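Local coordinates for DNA-binding protein Sso10a-2 (Sulfolobus solfataricus, PDB 4HW0) that binds DNA through a winged-helix domain and probably takes part in compacting and organising archaeal chromatin, at residues Phe15-Asn20 / Thr28-Gly33. Numbering follows the deposited sequence.
Sequences FDILRN and TRVIYG
N20, C-terminal to D16 and I17 in segment 15-20, joins helix 10-18 to helix 27-34 with both its backbone and its side chain. Its carbonyl oxygen takes two donors from R29, which reaches in side-on. R29 NE gives the straighter bond (NE to N20 O 2.9 Å, 159° at the hydrogen), lying nearly along the C=O axis. R29 NH2 adds a more bent one from above the carbonyl plane (NH2 to N20 O 3.2 Å). The R29 chain is bent at chi3 (119°), and the oxygen lies close to the guanidinium plane. The N20 side chain folds back on its own segment: with CG anti to the carbonyl carbon, ND2 donates to D16 O at 2.7 Å, nearly in the amide plane, so that the D16 carbonyl has a donor and the amide's rotation is fixed. The same amide lies against the backbone of G33, its CG 3.7 Å from G33 CA, where a side chain at G33 would collide with it. An alanine here in place of N20 would probably loosen the contact with helix 27-34, since the bond to D16 O and the amide's packing on G33 would both be lost. N20 ND2 stands over one face of the R19 guanidinium, near its centre. R19 NE meets D16 OD1 in a salt bridge at 2.9 Å, nearly straight (172°), while OD2 of D16 pairs with R8. A water bridges G33 O and, weakly, R19 NH2. Deeper in, I17 and V30 cross obliquely, CG1 to CG1 at 4.1 Å. Both also touch helix 38-50, I17 on Y44, L45 and L48 and V30 on A41, which closes the three-helix core of the winged-helix domain; F15 and R19 lie against the long helix 69-98, and V30 touches C21, disulfide-bonded to C25 in strand 24-25.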
ATOM      1  N   PHE A  15      10.900  10.822  -7.703  1.00 26.47           N
ATOM      2  CA  PHE A  15       9.793  11.702  -8.040  1.00 25.59           C
ATOM      3  C   PHE A  15      10.149  13.129  -7.718  1.00 27.65           C
ATOM      4  O   PHE A  15       9.908  14.031  -8.528  1.00 25.89           O
ATOM      5  CB  PHE A  15       8.495  11.295  -7.329  1.00 28.01           C
ATOM      6  CG  PHE A  15       7.369  12.278  -7.473  1.00 29.57           C
ATOM      7  CD1 PHE A  15       6.707  12.406  -8.657  1.00 31.46           C
ATOM      8  CD2 PHE A  15       6.972  13.062  -6.430  1.00 34.66           C
ATOM      9  CE1 PHE A  15       5.664  13.335  -8.837  1.00 33.85           C
ATOM     10  CE2 PHE A  15       5.883  13.920  -6.552  1.00 37.45           C
ATOM     11  CZ  PHE A  15       5.243  14.081  -7.785  1.00 36.77           C
ATOM     12  N   ASP A  16      10.699  13.330  -6.526  1.00 27.79           N
ATOM     13  CA  ASP A  16      11.078  14.697  -6.108  1.00 30.74           C
ATOM     14  C   ASP A  16      12.183  15.316  -6.963  1.00 28.77           C
ATOM     15  O   ASP A  16      12.165  16.471  -7.251  1.00 28.83           O
ATOM     16  CB  ASP A  16      11.442  14.712  -4.633  1.00 33.61           C
ATOM     17  CG  ASP A  16      10.193  14.597  -3.725  1.00 37.72           C
ATOM     18  OD1 ASP A  16       9.126  15.105  -4.137  1.00 38.46           O
ATOM     19  OD2 ASP A  16      10.284  13.989  -2.640  1.00 36.70           O
ATOM     20  N   ILE A  17      13.091  14.493  -7.469  1.00 26.98           N
ATOM     21  CA  ILE A  17      13.997  14.992  -8.499  1.00 25.79           C
ATOM     22  C   ILE A  17      13.311  15.340  -9.821  1.00 26.13           C
ATOM     23  O   ILE A  17      13.504  16.423 -10.402  1.00 25.98           O
ATOM     24  CB  ILE A  17      15.119  13.974  -8.754  1.00 25.47           C
ATOM     25  CG1 ILE A  17      15.951  13.830  -7.499  1.00 25.90           C
ATOM     26  CG2 ILE A  17      16.003  14.398  -9.909  1.00 25.70           C
ATOM     27  CD1 ILE A  17      16.907  12.675  -7.441  1.00 26.76           C
ATOM     28  N   LEU A  18      12.601  14.379 -10.361  1.00 25.41           N
ATOM     29  CA  LEU A  18      12.006  14.530 -11.649  1.00 27.06           C
ATOM     30  C   LEU A  18      11.057  15.705 -11.774  1.00 26.02           C
ATOM     31  O   LEU A  18      10.977  16.344 -12.841  1.00 27.85           O
ATOM     32  CB  LEU A  18      11.252  13.272 -12.039  1.00 26.20           C
ATOM     33  CG  LEU A  18      12.207  12.098 -12.348  1.00 26.78           C
ATOM     34  CD1 LEU A  18      11.417  10.832 -12.334  1.00 25.92           C
ATOM     35  CD2 LEU A  18      12.984  12.274 -13.629  1.00 28.01           C
ATOM     36  N   ARG A  19      10.306  15.953 -10.721  1.00 28.13           N
ATOM     37  CA  ARG A  19       9.304  17.013 -10.811  1.00 31.13           C
ATOM     38  C   ARG A  19       9.995  18.337 -10.744  1.00 31.85           C
ATOM     39  O   ARG A  19       9.370  19.358 -10.967  1.00 29.43           O
ATOM     40  CB  ARG A  19       8.231  16.818  -9.738  1.00 35.71           C
ATOM     41  CG  ARG A  19       8.699  17.128  -8.343  1.00 39.50           C
ATOM     42  CD  ARG A  19       7.646  16.826  -7.263  1.00 44.30           C
ATOM     43  NE  ARG A  19       8.213  17.139  -5.949  1.00 45.91           N
ATOM     44  CZ  ARG A  19       8.410  18.389  -5.521  1.00 56.42           C
ATOM     45  NH1 ARG A  19       8.074  19.444  -6.282  1.00 56.93           N
ATOM     46  NH2 ARG A  19       8.957  18.608  -4.325  1.00 60.07           N
ATOM     47  N   ASN A  20      11.291  18.348 -10.434  1.00 29.90           N
ATOM     48  CA  ASN A  20      12.081  19.604 -10.476  1.00 30.81           C
ATOM     49  C   ASN A  20      12.985  19.750 -11.705  1.00 32.63           C
ATOM     50  O   ASN A  20      13.756  20.713 -11.799  1.00 32.02           O
ATOM     51  CB  ASN A  20      12.884  19.683  -9.191  1.00 32.30           C
ATOM     52  CG  ASN A  20      12.010  20.082  -8.019  1.00 35.21           C
ATOM     53  OD1 ASN A  20      11.583  21.227  -7.958  1.00 35.31           O
ATOM     54  ND2 ASN A  20      11.756  19.153  -7.077  1.00 34.63           N
ATOM     55  N   THR A  28      21.818  22.496  -8.356  1.00 35.48           N
ATOM     56  CA  THR A  28      21.184  23.359  -7.399  1.00 38.49           C
ATOM     57  C   THR A  28      19.689  23.086  -7.335  1.00 37.27           C
ATOM     58  O   THR A  28      19.102  22.891  -6.263  1.00 36.18           O
ATOM     59  CB  THR A  28      21.432  24.861  -7.708  1.00 41.69           C
ATOM     60  OG1 THR A  28      22.838  25.073  -7.719  1.00 46.19           O
ATOM     61  CG2 THR A  28      20.750  25.780  -6.654  1.00 44.88           C
ATOM     62  N   ARG A  29      19.076  23.038  -8.496  1.00 34.79           N
ATOM     63  CA  ARG A  29      17.672  22.789  -8.575  1.00 34.29           C
ATOM     64  C   ARG A  29      17.349  21.417  -8.039  1.00 32.66           C
ATOM     65  O   ARG A  29      16.335  21.235  -7.366  1.00 30.85           O
ATOM     66  CB  ARG A  29      17.291  22.880 -10.031  1.00 37.10           C
ATOM     67  CG  ARG A  29      16.058  23.626 -10.329  1.00 40.49           C
ATOM     68  CD  ARG A  29      15.945  24.102 -11.738  1.00 42.52           C
ATOM     69  NE  ARG A  29      14.752  23.443 -12.273  1.00 47.58           N
ATOM     70  CZ  ARG A  29      13.950  23.929 -13.224  1.00 50.73           C
ATOM     71  NH1 ARG A  29      14.246  25.093 -13.803  1.00 46.69           N
ATOM     72  NH2 ARG A  29      12.876  23.199 -13.633  1.00 51.72           N
ATOM     73  N   VAL A  30      18.223  20.420  -8.321  1.00 28.92           N
ATOM     74  CA  VAL A  30      18.003  19.106  -7.808  1.00 27.65           C
ATOM     75  C   VAL A  30      18.168  19.025  -6.291  1.00 27.40           C
ATOM     76  O   VAL A  30      17.311  18.492  -5.622  1.00 28.95           O
ATOM     77  CB  VAL A  30      18.924  18.061  -8.478  1.00 27.21           C
ATOM     78  CG1 VAL A  30      18.792  16.748  -7.735  1.00 26.12           C
ATOM     79  CG2 VAL A  30      18.551  17.965  -9.927  1.00 26.90           C
ATOM     80  N   ILE A  31      19.243  19.553  -5.736  1.00 27.84           N
ATOM     81  CA  ILE A  31      19.490  19.484  -4.287  1.00 28.03           C
ATOM     82  C   ILE A  31      18.373  20.203  -3.499  1.00 28.09           C
ATOM     83  O   ILE A  31      17.798  19.664  -2.551  1.00 27.24           O
ATOM     84  CB  ILE A  31      20.873  20.100  -3.934  1.00 29.56           C
ATOM     85  CG1 ILE A  31      21.991  19.115  -4.304  1.00 29.99           C
ATOM     86  CG2 ILE A  31      21.004  20.481  -2.490  1.00 30.89           C
ATOM     87  CD1 ILE A  31      23.368  19.756  -4.317  1.00 31.03           C
ATOM     88  N   TYR A  32      18.062  21.431  -3.906  1.00 28.08           N
ATOM     89  CA  TYR A  32      17.147  22.223  -3.178  1.00 28.68           C
ATOM     90  C   TYR A  32      15.737  21.836  -3.500  1.00 28.16           C
ATOM     91  O   TYR A  32      14.904  21.797  -2.582  1.00 27.49           O
ATOM     92  CB  TYR A  32      17.468  23.725  -3.329  1.00 30.53           C
ATOM     93  CG  TYR A  32      18.771  24.023  -2.676  1.00 31.66           C
ATOM     94  CD1 TYR A  32      18.846  24.192  -1.303  1.00 33.89           C
ATOM     95  CD2 TYR A  32      19.946  24.085  -3.407  1.00 31.97           C
ATOM     96  CE1 TYR A  32      20.056  24.480  -0.685  1.00 36.68           C
ATOM     97  CE2 TYR A  32      21.154  24.356  -2.804  1.00 33.31           C
ATOM     98  CZ  TYR A  32      21.215  24.509  -1.454  1.00 35.46           C
ATOM     99  OH  TYR A  32      22.394  24.814  -0.799  1.00 38.59           O
ATOM    100  N   GLY A  33      15.451  21.508  -4.776  1.00 27.67           N
ATOM    101  CA  GLY A  33      14.103  21.127  -5.112  1.00 28.07           C
ATOM    102  C   GLY A  33      13.672  19.786  -4.543  1.00 28.79           C
ATOM    103  O   GLY A  33      12.531  19.609  -4.053  1.00 27.60           O
TER
HETATM  104  O   HOH W   1      10.952  17.559  -2.152  1.00 49.19           O